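Local coordinates for protein toxin of toxin-antitoxin system (Rickettsia felis, PDB 3ZVK) that cleaves single-stranded RNA as the magnesium-dependent VapC2 toxin of a toxin-antitoxin pair and is held in complex with its antitoxin VapB2, at residues C10-A13 / I14-P18; C77-Y80 / Y81-R85. The protein carries 1 engineered substitution. One frame throughout, in Å; residues are numbered along the deposited sequence.

Contact 1. Residues C10-A13 / I14-P18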
ATOM      1  N   CYS A  10     -28.242   6.792 -20.375  1.00 39.65           N
ATOM      2  CA  CYS A  10     -28.387   5.908 -19.227  1.00 37.79           C
ATOM      3  C   CYS A  10     -29.739   6.060 -18.535  1.00 40.76           C
ATOM      4  O   CYS A  10     -30.386   5.036 -18.290  1.00 41.07           O
ATOM      5  CB  CYS A  10     -27.218   6.049 -18.266  1.00 37.89           C
ATOM      6  SG  CYS A  10     -25.654   5.395 -18.892  1.00 42.56           S
ATOM      7  N   VAL A  11     -30.165   7.328 -18.245  1.00 36.00           N
ATOM      8  CA  VAL A  11     -31.448   7.685 -17.634  1.00 36.84           C
ATOM      9  C   VAL A  11     -32.639   7.207 -18.511  1.00 46.67           C
ATOM     10  O   VAL A  11     -33.556   6.568 -17.992  1.00 47.60           O
ATOM     11  CB  VAL A  11     -31.535   9.189 -17.265  1.00 40.05           C
ATOM     12  CG1 VAL A  11     -32.949   9.570 -16.782  1.00 39.72           C
ATOM     13  CG2 VAL A  11     -30.520   9.544 -16.174  1.00 38.62           C
ATOM     14  N   TYR A  12     -32.576   7.446 -19.838  1.00 45.25           N
ATOM     15  CA  TYR A  12     -33.607   6.995 -20.791  1.00 45.86           C
ATOM     16  C   TYR A  12     -33.686   5.486 -20.877  1.00 48.45           C
ATOM     17  O   TYR A  12     -34.784   4.957 -20.967  1.00 50.26           O
ATOM     18  CB  TYR A  12     -33.415   7.617 -22.190  1.00 46.87           C
ATOM     19  CG  TYR A  12     -34.677   7.619 -23.017  1.00 47.58           C
ATOM     20  CD1 TYR A  12     -35.673   8.577 -22.808  1.00 50.21           C
ATOM     21  CD2 TYR A  12     -34.874   6.679 -24.025  1.00 46.87           C
ATOM     22  CE1 TYR A  12     -36.840   8.585 -23.571  1.00 49.63           C
ATOM     23  CE2 TYR A  12     -36.051   6.656 -24.768  1.00 48.75           C
ATOM     24  CZ  TYR A  12     -37.036   7.607 -24.533  1.00 60.15           C
ATOM     25  OH  TYR A  12     -38.192   7.596 -25.276  1.00 67.42           O
ATOM     26  N   ALA A  13     -32.539   4.796 -20.811  1.00 41.55           N
ATOM     27  CA  ALA A  13     -32.462   3.339 -20.839  1.00 40.18           C
ATOM     28  C   ALA A  13     -33.166   2.727 -19.619  1.00 44.77           C
ATOM     29  O   ALA A  13     -33.967   1.805 -19.772  1.00 44.05           O
ATOM     30  CB  ALA A  13     -31.007   2.894 -20.879  1.00 39.70           C
ATOM     31  N   ILE A  14     -32.882   3.258 -18.416  1.00 42.82           N
ATOM     32  CA  ILE A  14     -33.475   2.797 -17.151  1.00 42.14           C
ATOM     33  C   ILE A  14     -34.962   3.117 -17.077  1.00 46.79           C
ATOM     34  O   ILE A  14     -35.765   2.233 -16.796  1.00 47.93           O
ATOM     35  CB  ILE A  14     -32.663   3.268 -15.900  1.00 42.98           C
ATOM     36  CG1 ILE A  14     -31.222   2.729 -15.923  1.00 37.75           C
ATOM     37  CG2 ILE A  14     -33.362   2.893 -14.582  1.00 44.81           C
ATOM     38  CD1 ILE A  14     -30.261   3.499 -15.045  1.00 30.39           C
ATOM     39  N   ASN A  15     -35.332   4.364 -17.364  1.00 44.69           N
ATOM     40  CA  ASN A  15     -36.719   4.778 -17.315  1.00 45.18           C
ATOM     41  C   ASN A  15     -37.591   4.227 -18.414  1.00 51.66           C
ATOM     42  O   ASN A  15     -38.656   3.688 -18.113  1.00 53.02           O
ATOM     43  CB  ASN A  15     -36.838   6.301 -17.247  1.00 44.98           C
ATOM     44  CG  ASN A  15     -36.403   6.912 -15.941  1.00 53.15           C
ATOM     45  OD1 ASN A  15     -36.426   6.276 -14.878  1.00 48.88           O
ATOM     46  ND2 ASN A  15     -36.021   8.170 -15.989  1.00 35.31           N
ATOM     47  N   LYS A  16     -37.172   4.378 -19.683  1.00 49.45           N
ATOM     48  CA  LYS A  16     -37.992   4.004 -20.855  1.00 50.83           C
ATOM     49  C   LYS A  16     -37.642   2.699 -21.551  1.00 56.02           C
ATOM     50  O   LYS A  16     -38.426   2.252 -22.377  1.00 56.70           O
ATOM     51  CB  LYS A  16     -38.108   5.169 -21.859  1.00 52.26           C
ATOM     52  CG  LYS A  16     -38.446   6.512 -21.183  1.00 58.36           C
ATOM     53  CD  LYS A  16     -39.833   7.037 -21.462  1.00 75.93           C
ATOM     54  CE  LYS A  16     -40.257   7.978 -20.345  1.00 87.04           C
ATOM     55  NZ  LYS A  16     -41.460   7.464 -19.633  1.00 94.87           N
ATOM     56  N   HIS A  17     -36.491   2.083 -21.216  1.00 52.55           N
ATOM     57  CA  HIS A  17     -36.006   0.810 -21.786  1.00 52.18           C
ATOM     58  C   HIS A  17     -36.405   0.592 -23.276  1.00 53.60           C
ATOM     59  O   HIS A  17     -37.141  -0.345 -23.587  1.00 54.11           O
ATOM     60  CB  HIS A  17     -36.334  -0.395 -20.860  1.00 53.31           C
ATOM     61  CG  HIS A  17     -37.741  -0.378 -20.330  1.00 58.14           C
ATOM     62  ND1 HIS A  17     -38.025   0.051 -19.035  1.00 59.59           N
ATOM     63  CD2 HIS A  17     -38.909  -0.660 -20.966  1.00 60.69           C
ATOM     64  CE1 HIS A  17     -39.344  -0.003 -18.923  1.00 60.18           C
ATOM     65  NE2 HIS A  17     -39.918  -0.427 -20.059  1.00 61.26           N
ATOM     66  N   PRO A  18     -35.977   1.479 -24.210  1.00 48.25           N
ATOM     67  CA  PRO A  18     -36.389   1.301 -25.618  1.00 48.15           C
ATOM     68  C   PRO A  18     -35.684   0.148 -26.313  1.00 54.72           C
ATOM     69  O   PRO A  18     -34.514  -0.104 -26.039  1.00 55.43           O
ATOM     70  CB  PRO A  18     -36.065   2.656 -26.259  1.00 49.26           C
ATOM     71  CG  PRO A  18     -35.025   3.247 -25.416  1.00 52.33           C
ATOM     72  CD  PRO A  18     -35.094   2.658 -24.048  1.00 48.00           C
TER

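Contact 2. Residues C77-Y80 / Y81-R85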
ATOM      1  N   CYS A  77      -7.294  12.261 -17.977  1.00 54.99           N
ATOM      2  CA  CYS A  77      -8.444  13.049 -18.451  1.00 53.60           C
ATOM      3  C   CYS A  77      -8.337  14.522 -18.149  1.00 56.74           C
ATOM      4  O   CYS A  77      -8.934  15.330 -18.861  1.00 55.87           O
ATOM      5  CB  CYS A  77      -9.752  12.495 -17.904  1.00 51.76           C
ATOM      6  SG  CYS A  77      -9.907  10.704 -18.017  1.00 54.65           S
ATOM      7  N   THR A  78      -7.640  14.859 -17.051  1.00 53.06           N
ATOM      8  CA  THR A  78      -7.472  16.220 -16.540  1.00 52.96           C
ATOM      9  C   THR A  78      -6.928  17.244 -17.565  1.00 60.47           C
ATOM     10  O   THR A  78      -7.442  18.375 -17.609  1.00 60.34           O
ATOM     11  CB  THR A  78      -6.715  16.197 -15.212  1.00 54.26           C
ATOM     12  OG1 THR A  78      -5.343  15.860 -15.446  1.00 48.83           O
ATOM     13  CG2 THR A  78      -7.325  15.232 -14.215  1.00 52.16           C
ATOM     14  N   PHE A  79      -5.902  16.863 -18.379  1.00 59.19           N
ATOM     15  CA  PHE A  79      -5.328  17.759 -19.390  1.00 61.59           C
ATOM     16  C   PHE A  79      -6.365  18.139 -20.455  1.00 65.74           C
ATOM     17  O   PHE A  79      -6.462  19.314 -20.828  1.00 67.60           O
ATOM     18  CB  PHE A  79      -4.054  17.175 -20.036  1.00 65.00           C
ATOM     19  CG  PHE A  79      -3.591  17.955 -21.248  1.00 69.12           C
ATOM     20  CD1 PHE A  79      -2.898  19.151 -21.104  1.00 73.86           C
ATOM     21  CD2 PHE A  79      -3.888  17.516 -22.533  1.00 71.94           C
ATOM     22  CE1 PHE A  79      -2.511  19.894 -22.226  1.00 77.55           C
ATOM     23  CE2 PHE A  79      -3.494  18.253 -23.652  1.00 77.23           C
ATOM     24  CZ  PHE A  79      -2.800  19.433 -23.491  1.00 77.40           C
ATOM     25  N   TYR A  80      -7.150  17.148 -20.910  1.00 60.32           N
ATOM     26  CA  TYR A  80      -8.203  17.312 -21.913  1.00 59.97           C
ATOM     27  C   TYR A  80      -9.323  18.181 -21.409  1.00 64.93           C
ATOM     28  O   TYR A  80      -9.779  19.048 -22.150  1.00 67.55           O
ATOM     29  CB  TYR A  80      -8.705  15.957 -22.421  1.00 59.11           C
ATOM     30  CG  TYR A  80      -7.593  15.133 -23.031  1.00 61.23           C
ATOM     31  CD1 TYR A  80      -7.109  15.413 -24.306  1.00 65.53           C
ATOM     32  CD2 TYR A  80      -6.955  14.137 -22.297  1.00 60.73           C
ATOM     33  CE1 TYR A  80      -6.063  14.675 -24.861  1.00 67.95           C
ATOM     34  CE2 TYR A  80      -5.898  13.401 -22.838  1.00 62.93           C
ATOM     35  CZ  TYR A  80      -5.457  13.676 -24.121  1.00 71.52           C
ATOM     36  OH  TYR A  80      -4.443  12.944 -24.673  1.00 76.68           O
ATOM     37  N   TYR A  81      -9.720  18.005 -20.134  1.00 59.22           N
ATOM     38  CA  TYR A  81     -10.730  18.835 -19.456  1.00 57.56           C
ATOM     39  C   TYR A  81     -10.322  20.321 -19.458  1.00 63.67           C
ATOM     40  O   TYR A  81     -11.146  21.175 -19.782  1.00 63.66           O
ATOM     41  CB  TYR A  81     -10.945  18.353 -17.995  1.00 55.66           C
ATOM     42  CG  TYR A  81     -11.828  19.269 -17.181  1.00 54.79           C
ATOM     43  CD1 TYR A  81     -13.208  19.126 -17.195  1.00 55.45           C
ATOM     44  CD2 TYR A  81     -11.286  20.281 -16.396  1.00 56.08           C
ATOM     45  CE1 TYR A  81     -14.027  19.950 -16.430  1.00 56.92           C
ATOM     46  CE2 TYR A  81     -12.098  21.133 -15.650  1.00 56.33           C
ATOM     47  CZ  TYR A  81     -13.467  20.950 -15.656  1.00 62.60           C
ATOM     48  OH  TYR A  81     -14.277  21.771 -14.917  1.00 66.03           O
ATOM     49  N   GLY A  82      -9.081  20.600 -19.042  1.00 60.78           N
ATOM     50  CA  GLY A  82      -8.536  21.948 -18.967  1.00 62.34           C
ATOM     51  C   GLY A  82      -8.552  22.654 -20.300  1.00 68.99           C
ATOM     52  O   GLY A  82      -8.959  23.816 -20.373  1.00 69.62           O
ATOM     53  N   GLU A  83      -8.143  21.936 -21.364  1.00 66.38           N
ATOM     54  CA  GLU A  83      -8.097  22.451 -22.735  1.00 68.22           C
ATOM     55  C   GLU A  83      -9.497  22.690 -23.311  1.00 70.61           C
ATOM     56  O   GLU A  83      -9.733  23.734 -23.912  1.00 73.76           O
ATOM     57  CB  GLU A  83      -7.276  21.510 -23.640  1.00 70.25           C
ATOM     58  CG  GLU A  83      -5.787  21.524 -23.351  1.00 77.94           C
ATOM     59  CD  GLU A  83      -5.049  22.775 -23.792  1.00 99.25           C
ATOM     60  OE1 GLU A  83      -4.753  22.893 -25.003  1.00 88.84           O
ATOM     61  OE2 GLU A  83      -4.747  23.627 -22.926  1.00 92.08           O
ATOM     62  N   LEU A  84     -10.412  21.735 -23.114  1.00 63.86           N
ATOM     63  CA  LEU A  84     -11.794  21.790 -23.580  1.00 63.46           C
ATOM     64  C   LEU A  84     -12.593  22.925 -22.905  1.00 67.38           C
ATOM     65  O   LEU A  84     -13.250  23.706 -23.598  1.00 68.57           O
ATOM     66  CB  LEU A  84     -12.476  20.411 -23.387  1.00 61.60           C
ATOM     67  CG  LEU A  84     -13.951  20.272 -23.794  1.00 66.74           C
ATOM     68  CD1 LEU A  84     -14.161  20.617 -25.264  1.00 69.22           C
ATOM     69  CD2 LEU A  84     -14.468  18.874 -23.507  1.00 66.71           C
ATOM     70  N   ARG A  85     -12.514  23.034 -21.567  1.00 61.79           N
ATOM     71  CA  ARG A  85     -13.216  24.071 -20.809  1.00 60.39           C
ATOM     72  C   ARG A  85     -12.790  25.461 -21.249  1.00 67.58           C
ATOM     73  O   ARG A  85     -13.647  26.319 -21.468  1.00 67.40           O
ATOM     74  CB  ARG A  85     -13.028  23.878 -19.291  1.00 55.24           C
ATOM     75  CG  ARG A  85     -13.972  24.762 -18.506  1.00 54.67           C
ATOM     76  CD  ARG A  85     -14.032  24.426 -17.049  1.00 56.63           C
ATOM     77  NE  ARG A  85     -14.516  25.578 -16.297  1.00 56.34           N
ATOM     78  CZ  ARG A  85     -14.551  25.651 -14.977  1.00 64.20           C
ATOM     79  NH1 ARG A  85     -14.127  24.640 -14.236  1.00 60.90           N
ATOM     80  NH2 ARG A  85     -14.975  26.753 -14.385  1.00 51.52           N
TER

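Contact 1. Residues C10-A13 / I14-P18
Lys-16 lays its aliphatic stem over one face of the Tyr-12 ring, and Pro-18 meets the same ring at its edge. The stretch is the C-terminal end of helix 7-16, the first helix of the PIN domain, with the turn that starts helix 19-29. Lys-16 CG is 3.8 Å from the Tyr-12 ring centroid, a CH-pi contact 23° off the ring normal and displaced toward the rim, with CE1 the nearest ring atom at 3.5 Å. With CG anti to the backbone N (chi1 -158°), the Tyr-12 ring stands out from the helix and leans toward its C-terminal end, where Lys-16 and Pro-18 meet it. The lysine chain then bends at chi2, and its ammonium end leaves the ring. On the ring edge, Pro-18 CG lies 3.6 Å from Tyr-12 CE2. One residue earlier in each segment, Val-11 and Asn-15 lie side by side, Val-11 CG1 3.5 Å from Asn-15 ND2; that amide nitrogen donates to the backbone O of Tyr-76 of an antitoxin chain. Ala-13 and Ile-14 pack on Phe-64 of helix 54-65, while Phe-50 of another antitoxin chain lies against Ala-13, His-17 and Pro-18. Regular helical bonding persists through Lys-16 N to Tyr-12 O, 2.8 Å. At His-17 the backbone turns to positive phi (33°) and leaves the helix. Its N still makes a weak bond to Ala-13 O at 2.9 Å, and His-17 CB sits 3.4 Å from that same oxygen.

Contact 2. Residues C77-Y80 / Y81-R85
Cys-77 to Arg-85 form continuous alpha-helix, and four consecutive i to i+4 bonds join 77-80 to 81-85. Tyr-81 N donates to Cys-77 O, Gly-82 N to Thr-78 O, Glu-83 N to Phe-79 O at 3.2 Å, and Leu-84 N to Tyr-80 O at 2.9 Å, all with nearly straight N-H geometry. On the outer surface Glu-83 CG sits over one face of the Phe-79 ring, 4.0 Å from its centroid and displaced toward the rim at CZ. With chi1 of 169°, the Phe-79 ring stands out from the helix, tilted toward the following turn, and presents a face to Glu-83. A bend at chi2 carries the glutamate carboxylate beyond the ring's rim, and chi3 (-79°) turns it to within 11° of the ring plane. The same CG is 3.4 Å from Phe-79 O, so Glu-83 lies against both side chain and backbone of its partner. This is helix 75-90 of the PIN domain, packed on helix 97-109 through Cys-77, Tyr-80 and Tyr-81. Another side of it meets a second toxin subunit: Thr-78 packs on Leu-41 of that subunit, Tyr-81 on its Ala-42, and Gly-82 O accepts a hydrogen bond from its Ser-49. Tyr-81 CB rests 3.5 Å from Thr-78 O. Farther out, Tyr-81 OH accepts from Arg-85 NH1 at 3.0 Å, the oxygen lying out of the guanidinium plane. Arg-85 NE forms a salt bridge with Glu-89, NH2 a weak bond to Lys-67 O of an antitoxin chain, and the guanidinium a cation-pi contact with Tyr-46 of the second subunit.

Contacts 1 and 2 lie on opposite sides of the chain's centre, their centres 29 Å apart and their nearest atoms about 17 Å apart, so neither touches the other. Contact 1 is the end of helix 7-16 and the turn after it, contact 2 the inside of helix 75-90. Contact 1 is the one near the predicted magnesium site: the side chain of Cys-10 is about 5 Å from Gly-6, an engineered residue at that position. Contact 2 lies away from it. Their partners differ too: 10-18 faces two antitoxin chains, whereas 77-85 mainly faces a second toxin subunit, consistent with an assembly that has toxin-toxin as well as toxin-antitoxin interfaces.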